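Local coordinates for purine nucleoside phosphorylase (Schistosoma mansoni, PDB 6B4T), which probably catalyses the reversible phosphorolysis of purine nucleosides such as inosine and guanosine, releasing the free base and ribose 1-phosphate, at residues L113-L118 against I235-V240; V193-G198 against D217-S222. All coordinates share one frame; numbering follows the deposited sequence.

Interaction 1: L113-L118 against I235-V240; sequences LLITNL and IKVLAV. With CQJ (4-methylpyridin-2-ol), chain I; DMS (dimethyl sulfoxide), chain H.
Leu114 and Leu238 meet on one face of a parallel strand pair, their side chains running askew to each other. The CD2 branch of Leu114 rests 3.8 Å from CB of Leu238 and also approaches its CD2. Leu238 has CG anti to its backbone N (chi1 174°), whereas CG of Leu114 lies beside its own N (chi1 -49°); the differing torsions turn the two side chains in different directions and lay CD2 of Leu114 against the stem of Leu238. Helix 259-283 packs over this side through Phe277 and Ile281.

The other face carries Leu113, Val237, Ile115 and Ala239. Here CD1 of Ile115 reaches back across the pair to CG1 of Val237, at 4.1 Å, and CG2 of Ile235 abuts CB of Leu113 at 3.7 Å. Helix 224-232 covers this end with Val227 and Ala230. Ala239, with a bare methyl, suits the place beside the branched CB of Ile115, where Ile134 also packs.

Between the two faces, five N-H···O=C bonds join the backbones in the alternating pattern of parallel strands, from Leu113 N to Lys236 O (2.8 Å) as far as Asn117 N to Val240 O (3.1 Å). Thr116 and Asn117 bring in polar side chains: Gly34 N bonds to Thr116 OG1, and Ser241 and Thr223 hold the Asn117 amide. Leu118 N donates to the oxygen of a dimethyl sulfoxide, probably from the crystallisation liquor, 2.6 Å away. Burial of the aliphatic part between two helices is consistent with backbone bonds kept from water, while polar side chains appear as strand 112-121 nears 4-methylpyridin-2-ol.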
ATOM      1  N   LEU A 113       8.583 -24.965  -8.784  1.00 23.51           N
ATOM      2  CA  LEU A 113       7.236 -24.700  -8.274  1.00 23.12           C
ATOM      3  C   LEU A 113       6.340 -24.283  -9.439  1.00 22.63           C
ATOM      4  O   LEU A 113       6.667 -23.335 -10.166  1.00 23.65           O
ATOM      5  CB  LEU A 113       7.277 -23.617  -7.187  1.00 22.92           C
ATOM      6  CG  LEU A 113       5.966 -23.123  -6.578  1.00 24.07           C
ATOM      7  CD1 LEU A 113       5.220 -24.270  -5.831  1.00 24.93           C
ATOM      8  CD2 LEU A 113       6.233 -21.954  -5.612  1.00 25.84           C
ATOM      9  N   LEU A 114       5.233 -25.025  -9.643  1.00 23.34           N
ATOM     10  CA  LEU A 114       4.242 -24.745 -10.686  1.00 22.19           C
ATOM     11  C   LEU A 114       2.978 -24.171 -10.042  1.00 22.55           C
ATOM     12  O   LEU A 114       2.458 -24.749  -9.075  1.00 24.62           O
ATOM     13  CB  LEU A 114       3.906 -26.030 -11.483  1.00 24.77           C
ATOM     14  CG  LEU A 114       5.086 -26.865 -11.998  1.00 25.58           C
ATOM     15  CD1 LEU A 114       4.548 -28.143 -12.693  1.00 27.01           C
ATOM     16  CD2 LEU A 114       5.967 -26.096 -12.936  1.00 26.21           C
ATOM     17  N   ILE A 115       2.486 -23.021 -10.555  1.00 22.66           N
ATOM     18  CA  ILE A 115       1.393 -22.268  -9.926  1.00 22.68           C
ATOM     19  C   ILE A 115       0.328 -21.921 -10.965  1.00 25.06           C
ATOM     20  O   ILE A 115       0.651 -21.519 -12.089  1.00 26.09           O
ATOM     21  CB  ILE A 115       1.912 -20.974  -9.254  1.00 24.00           C
ATOM     22  CG1 ILE A 115       3.069 -21.272  -8.304  1.00 26.39           C
ATOM     23  CG2 ILE A 115       0.770 -20.256  -8.485  1.00 27.89           C
ATOM     24  CD1 ILE A 115       3.791 -19.984  -7.820  1.00 26.85           C
ATOM     25  N   THR A 116      -0.956 -22.087 -10.599  1.00 24.75           N
ATOM     26  CA  THR A 116      -2.054 -21.595 -11.438  1.00 25.02           C
ATOM     27  C   THR A 116      -2.961 -20.662 -10.630  1.00 23.66           C
ATOM     28  O   THR A 116      -3.038 -20.748  -9.394  1.00 24.25           O
ATOM     29  CB  THR A 116      -2.920 -22.750 -12.065  1.00 25.19           C
ATOM     30  OG1 THR A 116      -3.543 -23.526 -11.029  1.00 26.18           O
ATOM     31  CG2 THR A 116      -2.095 -23.677 -12.970  1.00 26.07           C
ATOM     32  N   ASN A 117      -3.645 -19.750 -11.337  1.00 23.34           N
ATOM     33  CA  ASN A 117      -4.602 -18.841 -10.717  1.00 22.32           C
ATOM     34  C   ASN A 117      -5.697 -18.481 -11.725  1.00 23.25           C
ATOM     35  O   ASN A 117      -5.566 -18.719 -12.937  1.00 24.05           O
ATOM     36  CB  ASN A 117      -3.911 -17.560 -10.171  1.00 22.54           C
ATOM     37  CG  ASN A 117      -3.273 -16.697 -11.263  1.00 23.52           C
ATOM     38  OD1 ASN A 117      -3.946 -16.217 -12.150  1.00 25.55           O
ATOM     39  ND2 ASN A 117      -1.973 -16.428 -11.138  1.00 28.32           N
ATOM     40  N   LEU A 118      -6.789 -17.909 -11.191  1.00 22.83           N
ATOM     41  CA  LEU A 118      -7.848 -17.269 -11.968  1.00 23.69           C
ATOM     42  C   LEU A 118      -7.667 -15.755 -11.879  1.00 23.41           C
ATOM     43  O   LEU A 118      -7.380 -15.211 -10.804  1.00 25.59           O
ATOM     44  CB  LEU A 118      -9.226 -17.676 -11.440  1.00 30.59           C
ATOM     45  CG  LEU A 118      -9.713 -19.101 -11.681  1.00 38.83           C
ATOM     46  CD1 LEU A 118     -10.678 -19.445 -10.584  0.65 46.22           C
ATOM     47  CD2 LEU A 118     -10.395 -19.184 -13.041  0.82 33.63           C
ATOM     48  N   ILE A 235      14.129 -21.378  -5.803  1.00 22.00           N
ATOM     49  CA  ILE A 235      13.199 -22.289  -6.467  1.00 21.73           C
ATOM     50  C   ILE A 235      12.733 -21.657  -7.776  1.00 24.27           C
ATOM     51  O   ILE A 235      12.333 -20.484  -7.800  1.00 25.67           O
ATOM     52  CB  ILE A 235      12.003 -22.621  -5.553  1.00 21.72           C
ATOM     53  CG1 ILE A 235      12.465 -23.425  -4.328  1.00 22.97           C
ATOM     54  CG2 ILE A 235      10.891 -23.404  -6.323  1.00 22.79           C
ATOM     55  CD1 ILE A 235      11.406 -23.615  -3.249  1.00 24.88           C
ATOM     56  N   LYS A 236      12.817 -22.416  -8.879  1.00 24.43           N
ATOM     57  CA  LYS A 236      12.361 -21.947 -10.193  1.00 22.90           C
ATOM     58  C   LYS A 236      10.835 -21.981 -10.251  1.00 23.76           C
ATOM     59  O   LYS A 236      10.209 -22.843  -9.632  1.00 25.73           O
ATOM     60  CB  LYS A 236      12.908 -22.837 -11.320  1.00 27.07           C
ATOM     61  CG  LYS A 236      14.395 -22.852 -11.515  1.00 32.34           C
ATOM     62  CD  LYS A 236      14.767 -23.823 -12.691  1.00 36.35           C
ATOM     63  CE  LYS A 236      16.243 -24.039 -12.808  1.00 47.51           C
ATOM     64  NZ  LYS A 236      16.524 -25.080 -13.843  1.00 57.45           N
ATOM     65  N   VAL A 237      10.231 -21.051 -11.024  1.00 23.28           N
ATOM     66  CA  VAL A 237       8.770 -20.877 -11.019  1.00 20.75           C
ATOM     67  C   VAL A 237       8.208 -20.838 -12.440  1.00 22.17           C
ATOM     68  O   VAL A 237       8.783 -20.206 -13.330  1.00 24.82           O
ATOM     69  CB  VAL A 237       8.364 -19.582 -10.275  1.00 23.88           C
ATOM     70  CG1 VAL A 237       6.866 -19.290 -10.477  1.00 25.56           C
ATOM     71  CG2 VAL A 237       8.653 -19.684  -8.816  1.00 22.88           C
ATOM     72  N   LEU A 238       7.071 -21.537 -12.643  1.00 23.09           N
ATOM     73  CA  LEU A 238       6.167 -21.347 -13.777  1.00 22.91           C
ATOM     74  C   LEU A 238       4.810 -20.950 -13.212  1.00 22.44           C
ATOM     75  O   LEU A 238       4.287 -21.663 -12.351  1.00 23.43           O
ATOM     76  CB  LEU A 238       5.991 -22.637 -14.605  1.00 24.66           C
ATOM     77  CG  LEU A 238       4.949 -22.593 -15.725  1.00 25.24           C
ATOM     78  CD1 LEU A 238       5.347 -21.655 -16.868  1.00 29.03           C
ATOM     79  CD2 LEU A 238       4.738 -24.022 -16.326  1.00 30.42           C
ATOM     80  N   ALA A 239       4.237 -19.828 -13.676  1.00 23.00           N
ATOM     81  CA  ALA A 239       2.939 -19.339 -13.212  1.00 21.68           C
ATOM     82  C   ALA A 239       2.025 -19.068 -14.401  1.00 20.99           C
ATOM     83  O   ALA A 239       2.442 -18.423 -15.365  1.00 23.50           O
ATOM     84  CB  ALA A 239       3.128 -18.054 -12.380  1.00 23.91           C
ATOM     85  N   VAL A 240       0.796 -19.617 -14.359  1.00 22.98           N
ATOM     86  CA  VAL A 240      -0.152 -19.528 -15.477  1.00 23.01           C
ATOM     87  C   VAL A 240      -1.482 -19.007 -14.945  1.00 23.22           C
ATOM     88  O   VAL A 240      -2.003 -19.548 -13.965  1.00 24.45           O
ATOM     89  CB  VAL A 240      -0.344 -20.889 -16.166  1.00 24.99           C
ATOM     90  CG1 VAL A 240      -1.281 -20.756 -17.372  1.00 29.68           C
ATOM     91  CG2 VAL A 240       1.001 -21.474 -16.644  1.00 27.16           C
TER
HETATM   92  C4  CQJ I 308      -9.743 -11.206 -10.322  1.00 22.42           C
HETATM   93  C5  CQJ I 308     -10.198 -12.435 -10.559  1.00 24.96           C
HETATM   94  C3  CQJ I 308     -11.199 -10.539 -12.122  1.00 26.09           C
HETATM   95  C2  CQJ I 308     -11.330 -11.923 -12.731  1.00 29.40           C
HETATM   96  C1  CQJ I 308     -11.069 -12.711 -11.721  1.00 27.26           C
HETATM   97  O   CQJ I 308      -8.935 -10.835  -9.298  1.00 23.50           O
HETATM   98  N   CQJ I 308     -10.305 -10.228 -11.242  1.00 23.62           N
HETATM   99  C   CQJ I 308     -11.137 -14.233 -11.869  1.00 33.73           C
HETATM  100  S   DMS H 307      -7.052 -17.983  -7.500  1.00 43.44           S
HETATM  101  O   DMS H 307      -6.958 -18.771  -8.746  1.00 45.74           O
HETATM  102  C1  DMS H 307      -6.840 -19.147  -6.110  1.00 43.59           C
HETATM  103  C2  DMS H 307      -5.807 -16.705  -7.376  1.00 39.31           C

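Interaction 2: V193-G198 against D217-S222. With CQJ (4-methylpyridin-2-ol), chain I.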
ATOM      1  N   VAL A 193       2.231  -9.615 -18.369  1.00 22.45           N
ATOM      2  CA  VAL A 193       2.606  -9.041 -17.070  1.00 20.91           C
ATOM      3  C   VAL A 193       1.402  -9.071 -16.121  1.00 22.28           C
ATOM      4  O   VAL A 193       0.324  -8.556 -16.466  1.00 23.74           O
ATOM      5  CB  VAL A 193       3.118  -7.597 -17.241  1.00 22.99           C
ATOM      6  CG1 VAL A 193       3.364  -6.934 -15.879  1.00 24.23           C
ATOM      7  CG2 VAL A 193       4.369  -7.548 -18.123  1.00 26.66           C
ATOM      8  N   TYR A 194       1.607  -9.625 -14.907  1.00 21.06           N
ATOM      9  CA  TYR A 194       0.569  -9.808 -13.880  1.00 20.21           C
ATOM     10  C   TYR A 194       0.631  -8.691 -12.837  1.00 19.72           C
ATOM     11  O   TYR A 194       1.669  -8.489 -12.191  1.00 21.09           O
ATOM     12  CB  TYR A 194       0.754 -11.170 -13.206  1.00 22.77           C
ATOM     13  CG  TYR A 194      -0.240 -11.574 -12.118  1.00 21.25           C
ATOM     14  CD1 TYR A 194      -1.300 -12.428 -12.402  1.00 22.74           C
ATOM     15  CD2 TYR A 194      -0.101 -11.136 -10.804  1.00 19.76           C
ATOM     16  CE1 TYR A 194      -2.187 -12.839 -11.425  1.00 21.14           C
ATOM     17  CE2 TYR A 194      -0.997 -11.532  -9.814  1.00 20.94           C
ATOM     18  CZ  TYR A 194      -2.042 -12.389 -10.122  1.00 21.06           C
ATOM     19  OH  TYR A 194      -2.922 -12.789  -9.144  1.00 22.08           O
ATOM     20  N   ALA A 195      -0.476  -7.974 -12.660  1.00 19.94           N
ATOM     21  CA  ALA A 195      -0.600  -6.982 -11.587  1.00 20.32           C
ATOM     22  C   ALA A 195      -1.237  -7.624 -10.363  1.00 19.40           C
ATOM     23  O   ALA A 195      -2.298  -8.248 -10.474  1.00 19.95           O
ATOM     24  CB  ALA A 195      -1.456  -5.798 -12.034  1.00 23.45           C
ATOM     25  N   PHE A 196      -0.611  -7.425  -9.186  1.00 18.75           N
ATOM     26  CA  PHE A 196      -1.120  -7.944  -7.908  1.00 17.76           C
ATOM     27  C   PHE A 196      -1.989  -6.856  -7.245  1.00 17.51           C
ATOM     28  O   PHE A 196      -1.477  -5.829  -6.791  1.00 19.12           O
ATOM     29  CB  PHE A 196       0.069  -8.382  -7.033  1.00 18.62           C
ATOM     30  CG  PHE A 196      -0.289  -8.951  -5.660  1.00 19.30           C
ATOM     31  CD1 PHE A 196      -1.555  -9.476  -5.368  1.00 19.05           C
ATOM     32  CD2 PHE A 196       0.663  -8.938  -4.634  1.00 19.43           C
ATOM     33  CE1 PHE A 196      -1.858  -9.971  -4.100  1.00 19.57           C
ATOM     34  CE2 PHE A 196       0.361  -9.424  -3.371  1.00 19.47           C
ATOM     35  CZ  PHE A 196      -0.901  -9.939  -3.091  1.00 18.63           C
ATOM     36  N   ASN A 197      -3.316  -7.083  -7.230  1.00 18.46           N
ATOM     37  CA  ASN A 197      -4.301  -6.328  -6.442  1.00 17.78           C
ATOM     38  C   ASN A 197      -4.512  -7.080  -5.126  1.00 18.29           C
ATOM     39  O   ASN A 197      -4.979  -8.226  -5.124  1.00 17.77           O
ATOM     40  CB  ASN A 197      -5.624  -6.246  -7.222  1.00 18.13           C
ATOM     41  CG  ASN A 197      -6.821  -5.783  -6.376  1.00 18.59           C
ATOM     42  OD1 ASN A 197      -6.672  -5.013  -5.421  1.00 18.53           O
ATOM     43  ND2 ASN A 197      -8.017  -6.291  -6.721  1.00 20.65           N
ATOM     44  N   GLY A 198      -4.207  -6.447  -3.999  1.00 17.41           N
ATOM     45  CA  GLY A 198      -4.391  -7.140  -2.726  1.00 16.89           C
ATOM     46  C   GLY A 198      -5.801  -7.707  -2.534  1.00 17.03           C
ATOM     47  O   GLY A 198      -5.978  -8.767  -1.921  1.00 20.12           O
ATOM     48  N   ASP A 217      -1.109  -6.628 -18.222  1.00 24.40           N
ATOM     49  CA  ASP A 217      -1.900  -7.466 -19.102  1.00 24.17           C
ATOM     50  C   ASP A 217      -3.011  -8.213 -18.383  1.00 22.74           C
ATOM     51  O   ASP A 217      -4.065  -8.438 -18.980  1.00 23.57           O
ATOM     52  CB  ASP A 217      -0.993  -8.479 -19.810  1.00 25.70           C
ATOM     53  CG  ASP A 217       0.090  -7.784 -20.680  1.00 30.36           C
ATOM     54  OD1 ASP A 217      -0.309  -7.025 -21.586  1.00 35.91           O
ATOM     55  OD2 ASP A 217       1.315  -7.978 -20.442  1.00 27.71           O
ATOM     56  N   VAL A 218      -2.773  -8.601 -17.122  1.00 21.25           N
ATOM     57  CA  VAL A 218      -3.678  -9.419 -16.308  1.00 21.50           C
ATOM     58  C   VAL A 218      -3.647  -8.854 -14.886  1.00 20.77           C
ATOM     59  O   VAL A 218      -2.662  -8.244 -14.483  1.00 21.84           O
ATOM     60  CB  VAL A 218      -3.227 -10.916 -16.329  1.00 27.18           C
ATOM     61  CG1 VAL A 218      -4.153 -11.772 -15.515  1.00 29.66           C
ATOM     62  CG2 VAL A 218      -3.155 -11.444 -17.740  1.00 33.16           C
ATOM     63  N   VAL A 219      -4.735  -9.044 -14.113  1.00 20.56           N
ATOM     64  CA  VAL A 219      -4.781  -8.616 -12.700  1.00 18.94           C
ATOM     65  C   VAL A 219      -5.401  -9.724 -11.833  1.00 19.34           C
ATOM     66  O   VAL A 219      -6.364 -10.386 -12.228  1.00 20.01           O
ATOM     67  CB  VAL A 219      -5.529  -7.259 -12.540  1.00 19.50           C
ATOM     68  CG1 VAL A 219      -6.958  -7.322 -13.062  1.00 23.37           C
ATOM     69  CG2 VAL A 219      -5.539  -6.784 -11.087  1.00 22.40           C
ATOM     70  N   GLY A 220      -4.838  -9.936 -10.636  1.00 19.34           N
ATOM     71  CA  GLY A 220      -5.405 -10.877  -9.692  1.00 19.68           C
ATOM     72  C   GLY A 220      -4.892 -10.650  -8.286  1.00 18.47           C
ATOM     73  O   GLY A 220      -4.088  -9.743  -8.040  1.00 18.79           O
ATOM     74  N   MET A 221      -5.353 -11.521  -7.366  1.00 17.84           N
ATOM     75  CA  MET A 221      -5.162 -11.323  -5.927  1.00 18.75           C
ATOM     76  C   MET A 221      -4.240 -12.361  -5.268  1.00 19.47           C
ATOM     77  O   MET A 221      -4.298 -12.529  -4.051  1.00 19.23           O
ATOM     78  CB  MET A 221      -6.527 -11.316  -5.218  1.00 19.70           C
ATOM     79  CG  MET A 221      -7.579 -10.410  -5.832  1.00 20.52           C
ATOM     80  SD  MET A 221      -9.202 -10.693  -5.035  1.00 20.14           S
ATOM     81  CE  MET A 221     -10.281  -9.811  -6.153  1.00 21.59           C
ATOM     82  N   SER A 222      -3.426 -13.094  -6.037  1.00 19.17           N
ATOM     83  CA  SER A 222      -2.599 -14.167  -5.484  1.00 21.05           C
ATOM     84  C   SER A 222      -1.258 -14.193  -6.218  1.00 21.98           C
ATOM     85  O   SER A 222      -0.892 -13.247  -6.919  1.00 20.57           O
ATOM     86  CB  SER A 222      -3.309 -15.526  -5.602  1.00 23.72           C
ATOM     87  OG  SER A 222      -3.317 -15.940  -6.961  1.00 26.41           O
TER
HETATM   88  C4  CQJ I 308      -9.743 -11.206 -10.322  1.00 22.42           C
HETATM   89  C5  CQJ I 308     -10.198 -12.435 -10.559  1.00 24.96           C
HETATM   90  C3  CQJ I 308     -11.199 -10.539 -12.122  1.00 26.09           C
HETATM   91  C2  CQJ I 308     -11.330 -11.923 -12.731  1.00 29.40           C
HETATM   92  C1  CQJ I 308     -11.069 -12.711 -11.721  1.00 27.26           C
HETATM   93  O   CQJ I 308      -8.935 -10.835  -9.298  1.00 23.50           O
HETATM   94  N   CQJ I 308     -10.305 -10.228 -11.242  1.00 23.62           N
HETATM   95  C   CQJ I 308     -11.137 -14.233 -11.869  1.00 33.73           C
HETATM   96  O   HOH W   1      -5.157 -14.455  -9.400  1.00 27.49           O
HETATM   97  O   HOH W   2      -4.464 -11.051  -1.494  1.00 20.35           O
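Tyr194 reaches across to the segment just after strand 218-220, where its OH accepts a hydrogen bond from Ser222 N at 3.2 Å in a nearly straight bond (168° at the hydrogen). CG lies anti to the backbone N (chi1 -179°), and this carries the ring alongside Val218, whose CG1 is 4.3 Å from Tyr194 CD1, and on past Gly220. Tyr194 OH stands only 3.0 Å from Gly220 C, in space available because glycine has no side chain. A water in the ring plane, 2.8 Å from Tyr194 OH, gives the phenol a further polar neighbour. Phe196 turns an edge to Gly220 O, and its CE1 lies 3.5 Å from Met221 O.

These residues close a beta-alpha-beta unit, in which strand 189-196 leads through helix 205-213 to the parallel strand 218-220. Backbone bonds set the register, among them Ala195 N to Val218 O at 2.9 Å and Asn197 N to Gly220 O. At the start of the pair, Asp217 grips Val193 twice: OD2 takes Val193 N at 2.8 Å through its anti lone pair, while Asp217 N shares Val193 O with Val218 N. Its other carboxylate oxygen, OD1, is held by Asn123 ND2.

Farther out, Asn197 ND2 bonds to Thr201 O, which steadies the amide beside Met221. The extended thioether chain of Met221 brings CE to 3.6 Å from the oxygen of 4-methylpyridin-2-ol, and Phe161 of a second subunit packs against this methionine. Leu145 of that subunit lies on Phe196.

Interactions 1 and 2 belong to one sheet, their centres about 14 Å apart, with strand 112-121 pairing both with strand 236-246 and, antiparallel, with strand 218-220. Along the chain, interaction 2 is nested within the loop that interaction 1 closes. They meet at Asn117, whose ND2 packs 3.6 Å from Tyr194 CE1 and whose CB lies 3.6 Å from Ser222 OG. Both also reach 4-methylpyridin-2-ol: Leu118 C is 3.8 Å from its methyl carbon, and Gly220 CA is 3.6 Å from its oxygen. The ligand therefore sits beside Leu118 of strand 112-121 and the end of strand 218-220, consistent with a fragment lodged in the nucleoside pocket, as in relatives.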